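PDB 4F0Q: restriction endonuclease from Mycobacterium sp., which is a tetrameric, modification-dependent restriction endonuclease that cleaves DNA in response to cytosine methylation. Local coordinates for residues Ser212-Asp226 with Gly235-Arg247. Numbering follows the deposited sequence.
Sequences SGGEIDGVDFRWIDD and GETLRHAPESWIR
Ala241 and Pro242 lie on the same face of the Trp223 indole: Ala241 CB stands 3.4 Å from the centroid of the five-membered ring, almost on its normal, while Pro242 CD covers the six-membered ring, both as CH-pi contacts. The far edge of that six-membered ring points into the face of Trp245, a T-shaped pair with planes at 67° and Trp223 CZ2 3.5 Å from Trp245 CD1. At the pyrrole edge, Thr237 O lies near the indole plane, 3.1 Å from Trp223 CD1, and water 4 takes the NE1 hydrogen and donates to Thr237 OG1, itself hydrogen-bonded to Ala234 O. Trp223 CG lies anti to the backbone N (chi1 -179°), which sets the indole against Ala241, Pro242 and Trp245; Ala181 of strand 175-193 also touches it. Pro242, the N-cap of helix 243-251, packs CG on Val219 CG1.

The Arg222 chain bends at chi3 (-63°) and lays its guanidinium flat on one face of His240, centres 3.8 Å apart. Asp220 holds it through a salt bridge from Arg222 NE to OD2 at 3.3 Å and caps Arg222 N through OD1; Arg222 NH1 reaches Ala17 O. At the imidazole edge, His240 CD2 lies 3.1 Å from Asp226 OD2. Arg239 grips Asp226 side-on, NE to OD2 and NH2 to OD1 (3.3 Å), meeting both oxygens from above the carboxylate plane. Water 5 donates to Asp226 OD2 and Thr237 O and accepts from His240 N; water 3 links Asp220 N to His240 O.

Ser244 OG donates to Ser212 O at 2.7 Å, in the carbonyl plane. The contact thus joins strand 218-220 and the following helix to the loop entering helix 243-251, within the AspBHI-like N-terminal region. Nearby Asp220 and Asp226 would tend to favour a protonated His240, whereas cationic Arg222 on its face would tend to disfavour it.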
loop_
_atom_site.group_PDB
_atom_site.type_symbol
_atom_site.label_atom_id
_atom_site.label_comp_id
_atom_site.label_asym_id
_atom_site.label_seq_id
_atom_site.Cartn_x
_atom_site.Cartn_y
_atom_site.Cartn_z
ATOM N N SER A 212 15.448 6.268 20.667
ATOM C CA SER A 212 16.324 5.125 20.887
ATOM C C SER A 212 17.491 5.533 21.778
ATOM O O SER A 212 18.035 6.628 21.638
ATOM C CB SER A 212 16.843 4.586 19.554
ATOM O OG SER A 212 17.733 3.502 19.753
ATOM N N GLY A 213 17.872 4.650 22.693
ATOM C CA GLY A 213 18.924 4.953 23.645
ATOM C C GLY A 213 20.324 4.806 23.083
ATOM O O GLY A 213 21.276 5.377 23.615
ATOM N N GLY A 214 20.456 4.038 22.005
ATOM C CA GLY A 214 21.751 3.802 21.395
ATOM C C GLY A 214 22.466 2.610 22.002
ATOM O O GLY A 214 21.984 1.482 21.922
ATOM N N GLU A 215 23.616 2.861 22.621
ATOM C CA GLU A 215 24.419 1.795 23.215
ATOM C C GLU A 215 23.753 1.170 24.439
ATOM O O GLU A 215 24.117 0.072 24.860
ATOM C CB GLU A 215 25.814 2.309 23.578
ATOM C CG GLU A 215 26.680 2.641 22.376
ATOM C CD GLU A 215 28.073 3.085 22.767
ATOM O OE1 GLU A 215 28.335 3.227 23.979
ATOM O OE2 GLU A 215 28.909 3.289 21.862
ATOM N N ILE A 216 22.785 1.877 25.011
ATOM C CA ILE A 216 22.007 1.355 26.129
ATOM C C ILE A 216 20.520 1.581 25.875
ATOM O O ILE A 216 20.145 2.479 25.126
ATOM C CB ILE A 216 22.399 2.026 27.460
ATOM C CG1 ILE A 216 22.184 3.539 27.380
ATOM C CG2 ILE A 216 23.842 1.712 27.815
ATOM C CD1 ILE A 216 22.470 4.266 28.673
ATOM N N ASP A 217 19.675 0.762 26.491
ATOM C CA ASP A 217 18.234 0.949 26.373
ATOM C C ASP A 217 17.728 1.830 27.510
ATOM O O ASP A 217 16.980 1.380 28.374
ATOM C CB ASP A 217 17.501 -0.393 26.372
ATOM C CG ASP A 217 16.028 -0.251 26.032
ATOM O OD1 ASP A 217 15.685 0.653 25.244
ATOM O OD2 ASP A 217 15.212 -1.038 26.557
ATOM N N GLY A 218 18.149 3.090 27.500
ATOM C CA GLY A 218 17.771 4.032 28.535
ATOM C C GLY A 218 18.572 5.315 28.447
ATOM O O GLY A 218 19.157 5.617 27.408
ATOM N N VAL A 219 18.599 6.075 29.538
ATOM C CA VAL A 219 19.315 7.348 29.554
ATOM C C VAL A 219 20.174 7.527 30.804
ATOM O O VAL A 219 19.969 6.861 31.820
ATOM C CB VAL A 219 18.348 8.551 29.450
ATOM C CG1 VAL A 219 17.629 8.556 28.107
ATOM C CG2 VAL A 219 17.352 8.537 30.599
ATOM N N ASP A 220 21.144 8.431 30.705
ATOM C CA ASP A 220 21.951 8.832 31.846
ATOM C C ASP A 220 21.317 10.086 32.430
ATOM O O ASP A 220 21.087 11.059 31.714
ATOM C CB ASP A 220 23.387 9.124 31.404
ATOM C CG ASP A 220 24.361 9.200 32.569
ATOM O OD1 ASP A 220 23.933 9.517 33.698
ATOM O OD2 ASP A 220 25.563 8.942 32.351
ATOM N N PHE A 221 21.032 10.064 33.728
ATOM C CA PHE A 221 20.356 11.188 34.367
ATOM C C PHE A 221 21.257 12.403 34.560
ATOM O O PHE A 221 20.799 13.458 35.001
ATOM C CB PHE A 221 19.722 10.770 35.694
ATOM C CG PHE A 221 18.224 10.744 35.661
ATOM C CD1 PHE A 221 17.496 11.921 35.734
ATOM C CD2 PHE A 221 17.540 9.546 35.547
ATOM C CE1 PHE A 221 16.115 11.901 35.698
ATOM C CE2 PHE A 221 16.159 9.519 35.512
ATOM C CZ PHE A 221 15.445 10.698 35.586
ATOM N N ARG A 222 22.536 12.258 34.226
ATOM C CA ARG A 222 23.458 13.387 34.250
ATOM C C ARG A 222 23.121 14.369 33.131
ATOM O O ARG A 222 23.524 15.531 33.168
ATOM C CB ARG A 222 24.907 12.911 34.138
ATOM C CG ARG A 222 25.382 12.118 35.344
ATOM C CD ARG A 222 26.880 11.873 35.296
ATOM N NE ARG A 222 27.267 11.055 34.151
ATOM C CZ ARG A 222 28.516 10.688 33.886
ATOM N NH1 ARG A 222 29.505 11.069 34.682
ATOM N NH2 ARG A 222 28.778 9.943 32.821
ATOM N N TRP A 223 22.382 13.883 32.138
ATOM C CA TRP A 223 21.831 14.720 31.080
ATOM C C TRP A 223 20.936 15.786 31.704
ATOM O O TRP A 223 21.064 16.981 31.416
ATOM C CB TRP A 223 21.016 13.847 30.121
ATOM C CG TRP A 223 20.407 14.569 28.954
ATOM C CD1 TRP A 223 20.764 15.791 28.460
ATOM C CD2 TRP A 223 19.327 14.104 28.134
ATOM N NE1 TRP A 223 19.974 16.114 27.383
ATOM C CE2 TRP A 223 19.083 15.096 27.163
ATOM C CE3 TRP A 223 18.544 12.947 28.126
ATOM C CZ2 TRP A 223 18.092 14.964 26.195
ATOM C CZ3 TRP A 223 17.558 12.818 27.166
ATOM C CH2 TRP A 223 17.341 13.821 26.213
ATOM N N ILE A 224 20.036 15.337 32.573
ATOM C CA ILE A 224 19.123 16.229 33.273
ATOM C C ILE A 224 19.879 17.121 34.252
ATOM O O ILE A 224 19.549 18.296 34.410
ATOM C CB ILE A 224 18.020 15.439 34.007
ATOM C CG1 ILE A 224 17.231 14.595 33.007
ATOM C CG2 ILE A 224 17.083 16.375 34.750
ATOM C CD1 ILE A 224 16.650 15.405 31.865
ATOM N N ASP A 225 20.900 16.561 34.897
ATOM C CA ASP A 225 21.757 17.329 35.795
ATOM C C ASP A 225 22.357 18.517 35.059
ATOM O O ASP A 225 22.369 19.635 35.571
ATOM C CB ASP A 225 22.882 16.458 36.356
ATOM C CG ASP A 225 22.373 15.326 37.222
ATOM O OD1 ASP A 225 21.165 15.309 37.540
ATOM O OD2 ASP A 225 23.187 14.454 37.596
ATOM N N ASP A 226 22.850 18.265 33.851
ATOM C CA ASP A 226 23.420 19.316 33.020
ATOM C C ASP A 226 22.352 20.309 32.579
ATOM O O ASP A 226 22.576 21.518 32.607
ATOM C CB ASP A 226 24.124 18.721 31.800
ATOM C CG ASP A 226 25.300 17.846 32.178
ATOM O OD1 ASP A 226 25.840 18.024 33.289
ATOM O OD2 ASP A 226 25.684 16.981 31.363
ATOM N N GLY A 235 23.743 24.444 25.075
ATOM C CA GLY A 235 24.567 23.679 24.157
ATOM C C GLY A 235 25.648 22.882 24.861
ATOM O O GLY A 235 26.349 22.086 24.238
ATOM N N GLU A 236 25.783 23.098 26.166
ATOM C CA GLU A 236 26.770 22.384 26.965
ATOM C C GLU A 236 26.115 21.272 27.777
ATOM O O GLU A 236 26.730 20.707 28.682
ATOM C CB GLU A 236 27.491 23.351 27.906
ATOM C CG GLU A 236 28.193 24.503 27.208
ATOM C CD GLU A 236 28.809 25.486 28.186
ATOM O OE1 GLU A 236 29.479 26.437 27.734
ATOM O OE2 GLU A 236 28.621 25.307 29.407
ATOM N N THR A 237 24.864 20.961 27.448
ATOM C CA THR A 237 24.088 19.988 28.209
ATOM C C THR A 237 23.863 18.688 27.444
ATOM O O THR A 237 23.005 17.888 27.813
ATOM C CB THR A 237 22.713 20.559 28.607
ATOM O OG1 THR A 237 21.958 20.858 27.426
ATOM C CG2 THR A 237 22.879 21.824 29.428
ATOM N N LEU A 238 24.637 18.478 26.385
ATOM C CA LEU A 238 24.462 17.303 25.537
ATOM C C LEU A 238 25.572 16.268 25.707
ATOM O O LEU A 238 25.674 15.331 24.916
ATOM C CB LEU A 238 24.374 17.715 24.066
ATOM C CG LEU A 238 23.170 18.551 23.629
ATOM C CD1 LEU A 238 23.288 18.897 22.156
ATOM C CD2 LEU A 238 21.871 17.812 23.906
ATOM N N ARG A 239 26.399 16.433 26.734
ATOM C CA ARG A 239 27.537 15.537 26.929
ATOM C C ARG A 239 27.137 14.158 27.457
ATOM O O ARG A 239 27.852 13.178 27.251
ATOM C CB ARG A 239 28.593 16.178 27.834
ATOM C CG ARG A 239 28.078 16.646 29.183
ATOM C CD ARG A 239 29.169 17.379 29.946
ATOM N NE ARG A 239 28.705 17.879 31.237
ATOM C CZ ARG A 239 29.445 18.616 32.060
ATOM N NH1 ARG A 239 30.687 18.941 31.726
ATOM N NH2 ARG A 239 28.945 19.029 33.216
ATOM N N HIS A 240 25.993 14.085 28.131
ATOM C CA HIS A 240 25.496 12.815 28.650
ATOM C C HIS A 240 24.138 12.470 28.049
ATOM O O HIS A 240 23.402 11.638 28.581
ATOM C CB HIS A 240 25.408 12.854 30.177
ATOM C CG HIS A 240 26.708 13.176 30.846
ATOM N ND1 HIS A 240 27.813 12.358 30.757
ATOM C CD2 HIS A 240 27.079 14.227 31.616
ATOM C CE1 HIS A 240 28.810 12.892 31.442
ATOM N NE2 HIS A 240 28.389 14.026 31.972
ATOM N N ALA A 241 23.817 13.117 26.934
ATOM C CA ALA A 241 22.552 12.897 26.244
ATOM C C ALA A 241 22.687 11.768 25.226
ATOM O O ALA A 241 23.785 11.499 24.741
ATOM C CB ALA A 241 22.101 14.182 25.562
ATOM N N PRO A 242 21.570 11.089 24.911
ATOM C CA PRO A 242 21.576 10.044 23.884
ATOM C C PRO A 242 21.989 10.594 22.520
ATOM O O PRO A 242 21.725 11.760 22.228
ATOM C CB PRO A 242 20.114 9.591 23.839
ATOM C CG PRO A 242 19.580 9.917 25.187
ATOM C CD PRO A 242 20.264 11.186 25.588
ATOM N N GLU A 243 22.628 9.760 21.706
ATOM C CA GLU A 243 23.058 10.168 20.372
ATOM C C GLU A 243 21.869 10.545 19.492
ATOM O O GLU A 243 21.973 11.426 18.638
ATOM C CB GLU A 243 23.867 9.053 19.705
ATOM C CG GLU A 243 25.190 8.733 20.388
ATOM C CD GLU A 243 26.287 9.733 20.058
ATOM O OE1 GLU A 243 26.000 10.741 19.377
ATOM O OE2 GLU A 243 27.442 9.505 20.476
ATOM N N SER A 244 20.744 9.872 19.708
ATOM C CA SER A 244 19.529 10.125 18.939
ATOM C C SER A 244 18.999 11.534 19.181
ATOM O O SER A 244 18.547 12.208 18.252
ATOM C CB SER A 244 18.454 9.092 19.287
ATOM O OG SER A 244 18.157 9.112 20.674
ATOM N N TRP A 245 19.060 11.977 20.433
ATOM C CA TRP A 245 18.584 13.306 20.791
ATOM C C TRP A 245 19.507 14.379 20.225
ATOM O O TRP A 245 19.057 15.455 19.841
ATOM C CB TRP A 245 18.466 13.459 22.308
ATOM C CG TRP A 245 17.706 14.683 22.709
ATOM C CD1 TRP A 245 18.205 15.942 22.873
ATOM C CD2 TRP A 245 16.304 14.769 22.987
ATOM N NE1 TRP A 245 17.201 16.806 23.240
ATOM C CE2 TRP A 245 16.023 16.108 23.317
ATOM C CE3 TRP A 245 15.258 13.840 22.993
ATOM C CZ2 TRP A 245 14.742 16.544 23.648
ATOM C CZ3 TRP A 245 13.988 14.273 23.323
ATOM C CH2 TRP A 245 13.740 15.613 23.642
ATOM N N ILE A 246 20.800 14.075 20.183
ATOM C CA ILE A 246 21.781 14.972 19.583
ATOM C C ILE A 246 21.515 15.102 18.085
ATOM O O ILE A 246 21.540 16.206 17.526
ATOM C CB ILE A 246 23.216 14.464 19.818
ATOM C CG1 ILE A 246 23.505 14.372 21.318
ATOM C CG2 ILE A 246 24.229 15.369 19.133
ATOM C CD1 ILE A 246 24.875 13.821 21.648
ATOM N N ARG A 247 21.246 13.967 17.445
ATOM C CA ARG A 247 20.920 13.946 16.025
ATOM C C ARG A 247 19.647 14.736 15.744
ATOM O O ARG A 247 19.558 15.436 14.739
ATOM C CB ARG A 247 20.763 12.512 15.513
ATOM C CG ARG A 247 20.422 12.448 14.031
ATOM C CD ARG A 247 19.940 11.076 13.601
ATOM N NE ARG A 247 19.320 11.130 12.279
ATOM C CZ ARG A 247 18.793 10.086 11.650
ATOM N NH1 ARG A 247 18.810 8.888 12.219
ATOM N NH2 ARG A 247 18.251 10.238 10.450
HETATM O O HOH W 1 20.595 7.036 20.999
HETATM O O HOH W 2 23.308 6.867 23.055
HETATM O O HOH W 3 21.676 9.609 28.110
HETATM O O HOH W 4 20.053 18.959 26.372
HETATM O O HOH W 5 24.386 16.004 29.367
#